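Local coordinates for T-lymphoma invasion and metastasis-inducing protein 1 (Homo sapiens, PDB 4K2P) that probably binds phosphoinositides and partner proteins such as Par-3 through its PH-CC-Ex domain, in keeping with a part in signalling at tight junctions, at residues A121-V124 against A125-H128; D191-R194 against F195-L199. The protein carries 5 engineered substitutions. All coordinates share one frame; numbering follows the deposited sequence.

Contact 1 of 2, residues A121-V124 against A125-H128; sequences ATAV and ARHH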
loop_
_atom_site.group_PDB
_atom_site.type_symbol
_atom_site.label_atom_id
_atom_site.label_comp_id
_atom_site.label_asym_id
_atom_site.label_seq_id
_atom_site.Cartn_x
_atom_site.Cartn_y
_atom_site.Cartn_z
ATOM N N ALA A 121 5.484 10.439 -2.872
ATOM C CA ALA A 121 6.891 10.539 -3.193
ATOM C C ALA A 121 7.457 11.819 -2.577
ATOM O O ALA A 121 8.559 11.817 -2.024
ATOM C CB ALA A 121 7.093 10.519 -4.696
ATOM N N THR A 122 6.684 12.900 -2.672
ATOM C CA THR A 122 7.056 14.184 -2.094
ATOM C C THR A 122 7.128 14.083 -0.578
ATOM O O THR A 122 7.990 14.694 0.041
ATOM C CB THR A 122 6.050 15.311 -2.476
ATOM O OG1 THR A 122 6.030 15.488 -3.897
ATOM C CG2 THR A 122 6.436 16.631 -1.825
ATOM N N ALA A 123 6.226 13.314 0.019
ATOM C CA ALA A 123 6.222 13.158 1.466
ATOM C C ALA A 123 7.489 12.433 1.934
ATOM O O ALA A 123 8.057 12.768 2.973
ATOM C CB ALA A 123 4.979 12.412 1.919
ATOM N N VAL A 124 7.927 11.439 1.164
ATOM C CA VAL A 124 9.151 10.711 1.474
ATOM C C VAL A 124 10.341 11.660 1.414
ATOM O O VAL A 124 11.229 11.614 2.266
ATOM C CB VAL A 124 9.367 9.530 0.501
ATOM C CG1 VAL A 124 10.742 8.900 0.688
ATOM C CG2 VAL A 124 8.289 8.480 0.699
ATOM N N ALA A 125 10.341 12.547 0.424
ATOM C CA ALA A 125 11.441 13.492 0.257
ATOM C C ALA A 125 11.469 14.485 1.413
ATOM O O ALA A 125 12.537 14.864 1.890
ATOM C CB ALA A 125 11.327 14.214 -1.067
ATOM N N ARG A 126 10.285 14.893 1.862
ATOM C CA ARG A 126 10.147 15.816 2.984
ATOM C C ARG A 126 10.799 15.207 4.219
ATOM O O ARG A 126 11.527 15.865 4.964
ATOM C CB ARG A 126 8.666 16.093 3.266
ATOM C CG ARG A 126 8.397 17.208 4.272
ATOM C CD ARG A 126 6.903 17.329 4.607
ATOM N NE ARG A 126 6.041 17.177 3.430
ATOM C CZ ARG A 126 4.918 16.454 3.391
ATOM N NH1 ARG A 126 4.474 15.819 4.471
ATOM N NH2 ARG A 126 4.216 16.376 2.265
ATOM N N HIS A 127 10.528 13.922 4.403
ATOM C CA HIS A 127 11.015 13.149 5.535
ATOM C C HIS A 127 12.541 13.078 5.562
ATOM O O HIS A 127 13.144 13.042 6.634
ATOM C CB HIS A 127 10.407 11.741 5.479
ATOM C CG HIS A 127 10.693 10.898 6.683
ATOM N ND1 HIS A 127 11.855 10.169 6.824
ATOM C CD2 HIS A 127 9.957 10.650 7.792
ATOM C CE1 HIS A 127 11.830 9.521 7.975
ATOM N NE2 HIS A 127 10.689 9.795 8.581
ATOM N N HIS A 128 13.163 13.069 4.384
ATOM C CA HIS A 128 14.621 12.946 4.279
ATOM C C HIS A 128 15.347 14.254 3.963
ATOM O O HIS A 128 16.567 14.252 3.810
ATOM C CB HIS A 128 14.985 11.912 3.206
ATOM C CG HIS A 128 14.730 10.494 3.620
ATOM N ND1 HIS A 128 13.512 9.872 3.442
ATOM C CD2 HIS A 128 15.534 9.583 4.215
ATOM C CE1 HIS A 128 13.581 8.635 3.899
ATOM N NE2 HIS A 128 14.795 8.436 4.379
#
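The imidazole of His128 has the carbonyl oxygen of Val124 at its edge, almost exactly in the ring plane, and His127 ND1 over one face, displaced toward the rim. The guanidinium of Arg126 lies with one face against the backbone of Ala123, whose CA is 3.9 Å from Arg126 NH2. All of this happens on the last turns of helix 106-128, the C-terminal helix that closes a PH domain. Three regular i to i+4 bonds run up to this point, from Ala125 N to Ala121 O, from Arg126 N to Thr122 O and from His127 N to Ala123 O. The fourth, His128 N to Val124 O, is weak at 3.2 Å and bent to 134°. The imidazole makes up for it: His128 ND1 gives its hydrogen to the same Val124 O at 3.1 Å, nearly straight at 166°, so one carbonyl is gripped twice by one residue. With chi1 at -73°, CG of His128 sits beside its own backbone N, which brings ring and amide to the same oxygen. Val124 and His128 run side by side, and Val124 CG1 packs 4.0 Å from His128 ND1. Arg126 gets back to Ala123 through a bend at chi3, with its NH2 4.1 Å from Ala123 CB; its NH1 has a long, weak ion pair with Glu72. Leu136 and Glu140 of helix 133-161 also touch His128. A leucine in place of His128 would probably cost Val124 O its straighter bond, leaving the weak one from the backbone amide. As the donor to a carbonyl oxygen, ND1 probably carries the proton, and this in-plane bond holds the imidazole in its rotation where the helical bonding weakens.

Contact 2 of 2, residues D191-R194 against F195-L199; sequences DLFR and FRCYL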
loop_
_atom_site.group_PDB
_atom_site.type_symbol
_atom_site.label_atom_id
_atom_site.label_comp_id
_atom_site.label_asym_id
_atom_site.label_seq_id
_atom_site.Cartn_x
_atom_site.Cartn_y
_atom_site.Cartn_z
ATOM N N ASP A 191 7.879 -2.665 0.680
ATOM C CA ASP A 191 8.426 -1.307 0.634
ATOM C C ASP A 191 9.070 -1.029 -0.719
ATOM O O ASP A 191 8.930 0.054 -1.277
ATOM C CB ASP A 191 9.439 -1.090 1.758
ATOM C CG ASP A 191 8.780 -0.901 3.115
ATOM O OD1 ASP A 191 7.625 -0.438 3.174
ATOM O OD2 ASP A 191 9.416 -1.222 4.134
ATOM N N LEU A 192 9.750 -2.034 -1.253
ATOM C CA LEU A 192 10.417 -1.934 -2.543
ATOM C C LEU A 192 9.407 -1.735 -3.674
ATOM O O LEU A 192 9.627 -0.940 -4.584
ATOM C CB LEU A 192 11.249 -3.191 -2.789
ATOM C CG LEU A 192 11.998 -3.292 -4.116
ATOM C CD1 LEU A 192 12.895 -2.099 -4.328
ATOM C CD2 LEU A 192 12.798 -4.580 -4.157
ATOM N N PHE A 193 8.313 -2.480 -3.616
ATOM C CA PHE A 193 7.240 -2.380 -4.603
ATOM C C PHE A 193 6.641 -0.980 -4.538
ATOM O O PHE A 193 6.371 -0.351 -5.560
ATOM C CB PHE A 193 6.183 -3.459 -4.333
ATOM C CG PHE A 193 4.989 -3.416 -5.250
ATOM C CD1 PHE A 193 3.869 -2.674 -4.919
ATOM C CD2 PHE A 193 4.968 -4.161 -6.411
ATOM C CE1 PHE A 193 2.768 -2.646 -5.748
ATOM C CE2 PHE A 193 3.870 -4.144 -7.244
ATOM C CZ PHE A 193 2.765 -3.387 -6.912
ATOM N N ARG A 194 6.469 -0.492 -3.316
ATOM C CA ARG A 194 5.874 0.808 -3.073
ATOM C C ARG A 194 6.749 1.928 -3.636
ATOM O O ARG A 194 6.250 2.832 -4.307
ATOM C CB ARG A 194 5.642 1.005 -1.578
ATOM C CG ARG A 194 4.972 2.317 -1.230
ATOM C CD ARG A 194 4.312 2.268 0.135
ATOM N NE ARG A 194 5.264 1.996 1.213
ATOM C CZ ARG A 194 6.075 2.901 1.751
ATOM N NH1 ARG A 194 6.087 4.144 1.295
ATOM N NH2 ARG A 194 6.899 2.558 2.734
ATOM N N PHE A 195 8.050 1.868 -3.376
ATOM C CA PHE A 195 8.950 2.896 -3.876
ATOM C C PHE A 195 9.029 2.819 -5.387
ATOM O O PHE A 195 9.172 3.838 -6.052
ATOM C CB PHE A 195 10.341 2.781 -3.248
ATOM C CG PHE A 195 10.413 3.321 -1.850
ATOM C CD1 PHE A 195 10.278 4.675 -1.618
ATOM C CD2 PHE A 195 10.615 2.485 -0.770
ATOM C CE1 PHE A 195 10.341 5.187 -0.334
ATOM C CE2 PHE A 195 10.678 2.997 0.520
ATOM C CZ PHE A 195 10.538 4.347 0.732
ATOM N N ARG A 196 8.913 1.616 -5.936
ATOM C CA ARG A 196 8.918 1.458 -7.384
ATOM C C ARG A 196 7.642 2.023 -8.000
ATOM O O ARG A 196 7.637 2.462 -9.149
ATOM C CB ARG A 196 9.091 -0.007 -7.763
ATOM C CG ARG A 196 10.528 -0.467 -7.698
ATOM C CD ARG A 196 10.668 -1.940 -8.009
ATOM N NE ARG A 196 12.073 -2.333 -8.015
ATOM C CZ ARG A 196 12.520 -3.561 -7.777
ATOM N NH1 ARG A 196 11.674 -4.541 -7.486
ATOM N NH2 ARG A 196 13.823 -3.803 -7.822
ATOM N N CYS A 197 6.559 2.008 -7.239
ATOM C CA CYS A 197 5.330 2.630 -7.695
ATOM C C CYS A 197 5.515 4.140 -7.751
ATOM O O CYS A 197 5.110 4.790 -8.720
ATOM C CB CYS A 197 4.161 2.281 -6.776
ATOM S SG CYS A 197 3.470 0.643 -7.028
ATOM N N TYR A 198 6.122 4.695 -6.705
ATOM C CA TYR A 198 6.342 6.141 -6.615
ATOM C C TYR A 198 7.244 6.610 -7.738
ATOM O O TYR A 198 7.000 7.632 -8.377
ATOM C CB TYR A 198 6.980 6.518 -5.280
ATOM C CG TYR A 198 6.154 6.218 -4.055
ATOM C CD1 TYR A 198 4.839 5.761 -4.150
ATOM C CD2 TYR A 198 6.695 6.395 -2.794
ATOM C CE1 TYR A 198 4.097 5.495 -3.011
ATOM C CE2 TYR A 198 5.972 6.136 -1.667
ATOM C CZ TYR A 198 4.677 5.679 -1.773
ATOM O OH TYR A 198 3.979 5.432 -0.617
ATOM N N LEU A 199 8.301 5.845 -7.971
ATOM C CA LEU A 199 9.290 6.200 -8.972
ATOM C C LEU A 199 8.669 6.142 -10.355
ATOM O O LEU A 199 8.919 7.004 -11.188
ATOM C CB LEU A 199 10.501 5.270 -8.896
ATOM C CG LEU A 199 11.629 5.577 -9.884
ATOM C CD1 LEU A 199 12.190 6.979 -9.674
ATOM C CD2 LEU A 199 12.727 4.545 -9.768
#
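Arg194 O takes two backbone N-H groups, a sound bond from Tyr198 N at 3.0 Å and a weak one from Cys197 N, and it also lies over one face of the Tyr198 ring. This is an i to i+4 contact along helix 168-203, in the CC-Ex part of the chain. The Arg194 side chain crosses Tyr198 with its guanidinium turned 62° from the ring; NH1 reaches Tyr198 OH at 3.1 Å, close to the guanidinium plane and at 162°. A bend at chi3 (60°) swings the group round, and NH2 forms a salt bridge to Asp191 OD1, met from above the carboxylate plane. The buried charge is thus held from two sides along the helix, while Tyr198 OH also bonds to Ser74 O. Arg194 CZ is 5.1 Å from the Phe195 ring centroid, at most a weak cation-pi attraction. Arg196 lays one guanidinium face on Leu192, and its NH2 makes a salt bridge to Glu145 of helix 133-161. On another flank, Cys197 SG meets the Phe193 ring obliquely in a sulfur-aromatic contact, 3.6 Å from Phe193 CE1.

How the contacts relate
Contact 1 lies on the last turns of the helix that closes the PH domain and contact 2 lies on the long CC-Ex helix; their centres are 13 Å apart, and side chains meet between them. Val124 joins the two: its CG1 is 3.9 Å from Phe195 CE1 and its CG2 is 4.1 Å from Tyr198 CE2. One turn back, Ala121 CB packs 4.0 Å from Tyr198 CB. Helix 133-161 touches both, reaching His128 through Leu136 and Phe195 through Leu144, so three helices converge here. Neither contact lies at a calcium ion: the side chain of Ala125 is about 8 Å from one, and that of Asp191 about 10 Å.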